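Local coordinates for protein beta-N-acetylhexosaminidase (Akkermansia muciniphila, PDB 6JEB) that hydrolyses terminal non-reducing N-acetylhexosamine residues from N-glycans and chitobiose, as a zinc-binding family 20 glycoside hydrolase, at residues Pro260-Leu263 against Trp264-Pro268; Ala199-Pro202 against Glu203-Cys206; Lys287-Phe290 against Ala291-Ala295. One frame throughout, in Å; residues are numbered along the deposited sequence.

Contact 1: residues Pro260-Leu263 against Trp264-Pro268. With ZN (zinc ion), chain B.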
# COMPACT_ATOMS: atom_id res chain seq x y z
N PRO A 260 -1.23 -21.01 7.73
CA PRO A 260 -0.92 -22.44 7.83
C PRO A 260 -2.21 -23.24 7.92
O PRO A 260 -3.20 -22.78 8.49
CB PRO A 260 -0.12 -22.53 9.13
CG PRO A 260 -0.65 -21.42 9.96
CD PRO A 260 -0.94 -20.30 8.99
N THR A 261 -2.19 -24.44 7.36
CA THR A 261 -3.43 -25.18 7.17
C THR A 261 -3.65 -26.30 8.17
O THR A 261 -4.57 -27.11 7.98
CB THR A 261 -3.51 -25.71 5.74
OG1 THR A 261 -2.31 -26.42 5.43
CG2 THR A 261 -3.69 -24.56 4.74
N GLU A 262 -2.86 -26.35 9.24
CA GLU A 262 -2.98 -27.39 10.26
C GLU A 262 -4.42 -27.60 10.72
O GLU A 262 -4.89 -28.73 10.84
CB GLU A 262 -2.08 -27.04 11.45
CG GLU A 262 -2.26 -27.93 12.65
CD GLU A 262 -1.50 -27.43 13.86
OE1 GLU A 262 -0.53 -26.67 13.68
OE2 GLU A 262 -1.88 -27.80 14.99
N LEU A 263 -5.14 -26.50 11.01
CA LEU A 263 -6.49 -26.66 11.55
C LEU A 263 -7.49 -27.11 10.48
O LEU A 263 -8.43 -27.83 10.81
CB LEU A 263 -6.95 -25.40 12.28
CG LEU A 263 -6.14 -25.05 13.53
CD1 LEU A 263 -6.80 -23.91 14.32
CD2 LEU A 263 -5.93 -26.27 14.42
N TRP A 264 -7.30 -26.69 9.22
CA TRP A 264 -8.10 -27.26 8.14
C TRP A 264 -7.87 -28.76 8.02
O TRP A 264 -8.81 -29.53 7.80
CB TRP A 264 -7.76 -26.59 6.81
CG TRP A 264 -8.46 -25.28 6.56
CD1 TRP A 264 -9.32 -24.62 7.41
CD2 TRP A 264 -8.38 -24.49 5.37
NE1 TRP A 264 -9.76 -23.46 6.82
CE2 TRP A 264 -9.20 -23.36 5.57
CE3 TRP A 264 -7.70 -24.63 4.16
CZ2 TRP A 264 -9.36 -22.37 4.59
CZ3 TRP A 264 -7.85 -23.65 3.19
CH2 TRP A 264 -8.67 -22.53 3.41
N GLU A 265 -6.61 -29.19 8.14
CA GLU A 265 -6.32 -30.62 8.04
C GLU A 265 -7.07 -31.40 9.12
O GLU A 265 -7.60 -32.48 8.85
CB GLU A 265 -4.81 -30.88 8.15
CG GLU A 265 -4.40 -32.30 7.76
CD GLU A 265 -4.68 -33.32 8.85
OE1 GLU A 265 -4.55 -32.97 10.05
OE2 GLU A 265 -5.04 -34.47 8.52
N LYS A 266 -7.13 -30.85 10.34
CA LYS A 266 -7.73 -31.54 11.47
C LYS A 266 -9.24 -31.38 11.56
O LYS A 266 -9.90 -32.19 12.22
CB LYS A 266 -7.13 -31.02 12.78
CG LYS A 266 -5.68 -31.41 12.98
CD LYS A 266 -5.12 -30.82 14.26
CE LYS A 266 -3.66 -31.23 14.43
NZ LYS A 266 -3.05 -30.63 15.65
N CYS A 267 -9.79 -30.35 10.93
CA CYS A 267 -11.21 -30.03 11.08
C CYS A 267 -12.09 -31.19 10.63
O CYS A 267 -11.92 -31.69 9.51
CB CYS A 267 -11.54 -28.79 10.26
SG CYS A 267 -13.31 -28.41 10.19
N PRO A 268 -13.03 -31.65 11.46
CA PRO A 268 -13.89 -32.77 11.03
C PRO A 268 -14.78 -32.42 9.86
O PRO A 268 -15.12 -33.31 9.07
CB PRO A 268 -14.69 -33.11 12.30
CG PRO A 268 -14.67 -31.85 13.10
CD PRO A 268 -13.32 -31.23 12.84
ZN ZN B . -13.14 -26.51 8.84
O HOH W 1 -2.75 -31.14 11.02
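Glu262 O is gripped by two donors, the backbone N of Lys266 at 3.1 Å and a water. The same water donates to Glu265 OE1 at 2.7 Å, so it links the helix backbone to a carboxylate one turn on. Glu265 N bonds to Thr261 O at 2.9 Å, nearly in line with the carbonyl. The side chains of Glu262 and Lys266 lie alongside each other and point the same way. Lys266 is extended beyond CG, and its NZ forms a salt bridge with Glu262 OE2 at 3.1 Å. NZ comes to the anti side of the carboxylate, 28° out of its plane. Glu262 OE1 forms a second salt bridge, with Lys222 NZ. On another side of this short helix, Thr261 CG2 comes within 4.1 Å of Trp264 CE3. Trp264 NE1 bonds to Val225 O. Cys267 N makes a weak bond to Leu263 O as the helix ends. Its SG, anti to the backbone N (chi1 173°), binds the zinc ion at 2.3 Å, and Cys206, Cys226 and Cys270 complete the site. Along the chain, helix 262-266 lies between strand 251-253 of the barrel and helix 268-277, with Trp264 packed on helix 282-299.

Contact 2: residues Ala199-Pro202 against Glu203-Cys206. With ZN (zinc ion), chain B.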
# COMPACT_ATOMS: atom_id res chain seq x y z
N ALA A 199 -12.53 -13.83 17.83
CA ALA A 199 -13.01 -13.31 19.11
C ALA A 199 -14.48 -12.92 19.03
O ALA A 199 -15.25 -13.17 19.97
CB ALA A 199 -12.15 -12.12 19.54
N ALA A 200 -14.90 -12.34 17.90
CA ALA A 200 -16.28 -11.90 17.74
C ALA A 200 -17.20 -13.05 17.33
O ALA A 200 -18.31 -13.18 17.87
CB ALA A 200 -16.36 -10.79 16.70
N TYR A 201 -16.78 -13.86 16.36
CA TYR A 201 -17.62 -14.88 15.73
C TYR A 201 -16.87 -16.20 15.68
O TYR A 201 -16.45 -16.67 14.61
CB TYR A 201 -18.06 -14.43 14.33
CG TYR A 201 -19.01 -13.25 14.39
CD1 TYR A 201 -20.32 -13.42 14.82
CD2 TYR A 201 -18.59 -11.96 14.07
CE1 TYR A 201 -21.20 -12.35 14.92
CE2 TYR A 201 -19.46 -10.88 14.16
CZ TYR A 201 -20.77 -11.09 14.58
OH TYR A 201 -21.63 -10.03 14.69
N PRO A 202 -16.67 -16.84 16.84
CA PRO A 202 -15.96 -18.13 16.85
C PRO A 202 -16.64 -19.18 15.99
O PRO A 202 -15.96 -20.09 15.48
CB PRO A 202 -15.97 -18.52 18.34
CG PRO A 202 -17.16 -17.77 18.91
CD PRO A 202 -17.16 -16.46 18.18
N GLU A 203 -17.95 -19.05 15.79
CA GLU A 203 -18.70 -20.00 14.98
C GLU A 203 -18.26 -20.01 13.51
O GLU A 203 -18.67 -20.92 12.78
CB GLU A 203 -20.20 -19.72 15.07
CG GLU A 203 -20.63 -18.33 14.57
CD GLU A 203 -20.81 -17.31 15.69
OE1 GLU A 203 -19.98 -17.31 16.63
OE2 GLU A 203 -21.78 -16.52 15.64
N PHE A 204 -17.46 -19.04 13.06
CA PHE A 204 -16.97 -19.05 11.69
C PHE A 204 -15.75 -19.96 11.49
O PHE A 204 -15.27 -20.08 10.36
CB PHE A 204 -16.56 -17.64 11.23
CG PHE A 204 -17.69 -16.65 11.15
CD1 PHE A 204 -19.02 -17.03 11.30
CD2 PHE A 204 -17.41 -15.31 10.90
CE1 PHE A 204 -20.06 -16.07 11.21
CE2 PHE A 204 -18.42 -14.34 10.81
CZ PHE A 204 -19.75 -14.73 10.97
N PHE A 205 -15.26 -20.60 12.55
CA PHE A 205 -13.97 -21.27 12.53
C PHE A 205 -14.12 -22.77 12.76
O PHE A 205 -15.10 -23.23 13.35
CB PHE A 205 -13.02 -20.63 13.56
CG PHE A 205 -12.67 -19.21 13.21
CD1 PHE A 205 -13.58 -18.18 13.43
CD2 PHE A 205 -11.47 -18.92 12.59
CE1 PHE A 205 -13.28 -16.88 13.05
CE2 PHE A 205 -11.15 -17.62 12.22
CZ PHE A 205 -12.05 -16.59 12.45
N CYS A 206 -13.12 -23.52 12.29
CA CYS A 206 -13.16 -24.98 12.41
C CYS A 206 -13.24 -25.42 13.86
O CYS A 206 -13.94 -26.39 14.19
CB CYS A 206 -11.91 -25.59 11.77
SG CYS A 206 -11.64 -25.16 10.03
ZN ZN B . -13.14 -26.51 8.84
O HOH W 2 -20.61 -14.83 18.14
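Tyr201 CB sits over the centre of the Phe204 ring, 3.6 Å from its centroid, in a CH-pi contact. Tyr201 CG is next and still lies 3.8 Å from Phe204 CE2. The ring planes are nearly parallel, at 13°, but slid apart so that they barely overlap. The Tyr201 ring meets Glu203 OE2 at its edge, with OE2 3.5 Å from CD1 and near the plane of the ring. The carboxylate plane stands 77° from that ring. At the tip, Tyr201 OH bonds to Lys143 N. The carboxylate is brought back over the turn because Glu203 CG sits between its own backbone N and carbonyl carbon (chi1 61°) and the chain bends again at chi2. OE1 then packs on Pro202 CD, and a water lies within hydrogen-bonding distance of both Glu203 OE1 and Ala200 O. Pro202 to Phe204 form a short 3-10 turn after helix 195-200, within the catalytic TIM-barrel domain. Phe204 N bonds to Tyr201 O at 3.0 Å, and Phe205 N bonds to Pro202 O at 3.1 Å. Both donors lie well above the carbonyl planes. Replacing Phe204 by an alanine would probably leave Tyr201 CB without the ring face it rests on and open a gap toward Phe235 of helix 230-246. The Phe205 ring turns its edge to the same two carbonyl oxygens, with CD1 3.5 Å from Tyr201 O. It also stacks with His198. Lys229 NZ bonds to the carbonyl oxygens of Glu203 and Phe205. Cys206 SG binds the zinc ion at 2.3 Å.

Contact 3: residues Lys287-Phe290 against Ala291-Ala295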
# COMPACT_ATOMS: atom_id res chain seq x y z
N LYS A 287 -6.97 -23.29 -2.81
CA LYS A 287 -7.34 -22.86 -4.16
C LYS A 287 -8.85 -22.76 -4.31
O LYS A 287 -9.37 -21.78 -4.86
CB LYS A 287 -6.75 -23.82 -5.20
CG LYS A 287 -7.05 -23.46 -6.63
CD LYS A 287 -6.47 -24.49 -7.59
CE LYS A 287 -6.69 -24.08 -9.04
NZ LYS A 287 -5.96 -22.82 -9.38
N ALA A 288 -9.58 -23.77 -3.83
CA ALA A 288 -11.04 -23.76 -3.94
C ALA A 288 -11.65 -22.65 -3.09
O ALA A 288 -12.64 -22.03 -3.49
CB ALA A 288 -11.60 -25.12 -3.51
N PHE A 289 -11.07 -22.39 -1.92
CA PHE A 289 -11.55 -21.31 -1.07
C PHE A 289 -11.44 -19.97 -1.77
O PHE A 289 -12.38 -19.17 -1.79
CB PHE A 289 -10.77 -21.31 0.25
CG PHE A 289 -11.08 -20.13 1.13
CD1 PHE A 289 -12.26 -20.07 1.84
CD2 PHE A 289 -10.19 -19.06 1.23
CE1 PHE A 289 -12.56 -18.97 2.64
CE2 PHE A 289 -10.48 -17.96 2.03
CZ PHE A 289 -11.67 -17.92 2.74
N PHE A 290 -10.27 -19.69 -2.37
CA PHE A 290 -10.10 -18.44 -3.08
C PHE A 290 -11.00 -18.36 -4.31
O PHE A 290 -11.51 -17.28 -4.64
CB PHE A 290 -8.63 -18.25 -3.47
CG PHE A 290 -7.74 -17.87 -2.33
CD1 PHE A 290 -8.23 -17.14 -1.26
CD2 PHE A 290 -6.40 -18.22 -2.34
CE1 PHE A 290 -7.39 -16.77 -0.20
CE2 PHE A 290 -5.55 -17.85 -1.29
CZ PHE A 290 -6.06 -17.13 -0.23
N ALA A 291 -11.20 -19.48 -5.01
CA ALA A 291 -12.07 -19.47 -6.18
C ALA A 291 -13.51 -19.17 -5.80
O ALA A 291 -14.20 -18.42 -6.50
CB ALA A 291 -11.97 -20.81 -6.93
N LYS A 292 -13.98 -19.74 -4.69
CA LYS A 292 -15.33 -19.46 -4.24
C LYS A 292 -15.46 -18.00 -3.82
O LYS A 292 -16.47 -17.35 -4.11
CB LYS A 292 -15.70 -20.41 -3.10
CG LYS A 292 -17.15 -20.34 -2.65
CD LYS A 292 -17.48 -21.55 -1.81
CE LYS A 292 -18.90 -21.52 -1.29
NZ LYS A 292 -19.26 -22.81 -0.64
N THR A 293 -14.44 -17.46 -3.14
CA THR A 293 -14.47 -16.06 -2.76
C THR A 293 -14.45 -15.16 -3.99
O THR A 293 -15.19 -14.17 -4.06
CB THR A 293 -13.29 -15.75 -1.83
OG1 THR A 293 -13.27 -16.71 -0.77
CG2 THR A 293 -13.43 -14.37 -1.23
N ALA A 294 -13.63 -15.50 -4.98
CA ALA A 294 -13.58 -14.72 -6.21
C ALA A 294 -14.92 -14.74 -6.94
O ALA A 294 -15.31 -13.75 -7.56
CB ALA A 294 -12.46 -15.24 -7.12
N ALA A 295 -15.63 -15.88 -6.89
CA ALA A 295 -16.95 -15.94 -7.52
C ALA A 295 -17.93 -15.01 -6.82
O ALA A 295 -18.75 -14.36 -7.49
CB ALA A 295 -17.47 -17.37 -7.52
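Thr293 turns back on Phe289 one turn earlier in the alpha-helix 282-299, which belongs to the catalytic TIM-barrel domain. The buried side of this contact is close-knit. Phe289 O accepts two bonds from the same residue, from Thr293 OG1 at 2.8 Å and from Thr293 N at 3.0 Å. The two donors reach the oxygen from opposite faces of the carbonyl plane. The hydroxyl is placed for this because OG1 is anti to the carbonyl carbon of Thr293 (chi1 -51°). The Thr293 hydroxyl thus gives its proton to the helix's own backbone, although the residue is buried. The Thr293 side chain also packs on Trp233 and Phe240 of helix 230-246. Phe289 meets the Trp233 ring at about 50°, and Phe290 meets Phe306 of strand 303-307. On the solvent side the side chains meet less, and the contact is mostly regular helix bonding, with Ala291 N to Lys287 O at 2.9 Å and Lys292 N to Ala288 O at 2.9 Å. Ala291 adds only a methyl group, 3.5 Å from Lys287 O. The lysines reach away from each other. Lys287 NZ bonds to Gly313 O, and the extended Lys292 makes a cation-pi contact with Trp233. Back on the buried side, the side chains of Phe289 and Thr293 approach at a slant. Thr293 OG1 lies over the centre of one face of the Phe289 ring, 4.0 Å above its plane.

How the contacts relate
Following the chain from the N terminus, contact 2 comes first, where helix 195-200 runs into the loop before helix 230-246. Contact 1 comes next, on helix 262-266 after strand 251-253. Contact 3 follows on helix 282-299. Each closes one local turn, and the three run in series without nesting or crossing. Contacts 1 and 2 meet at the zinc ion, which ties two separate loops together. There Trp264 CD1 lies 3.5 Å from Cys206 SG. Trp264 also reaches contact 3, with CH2 4.0 Å from Phe289 CB. Contacts 2 and 3 do not touch. Their nearest atoms are about 8 Å apart, and contact 1 touches both.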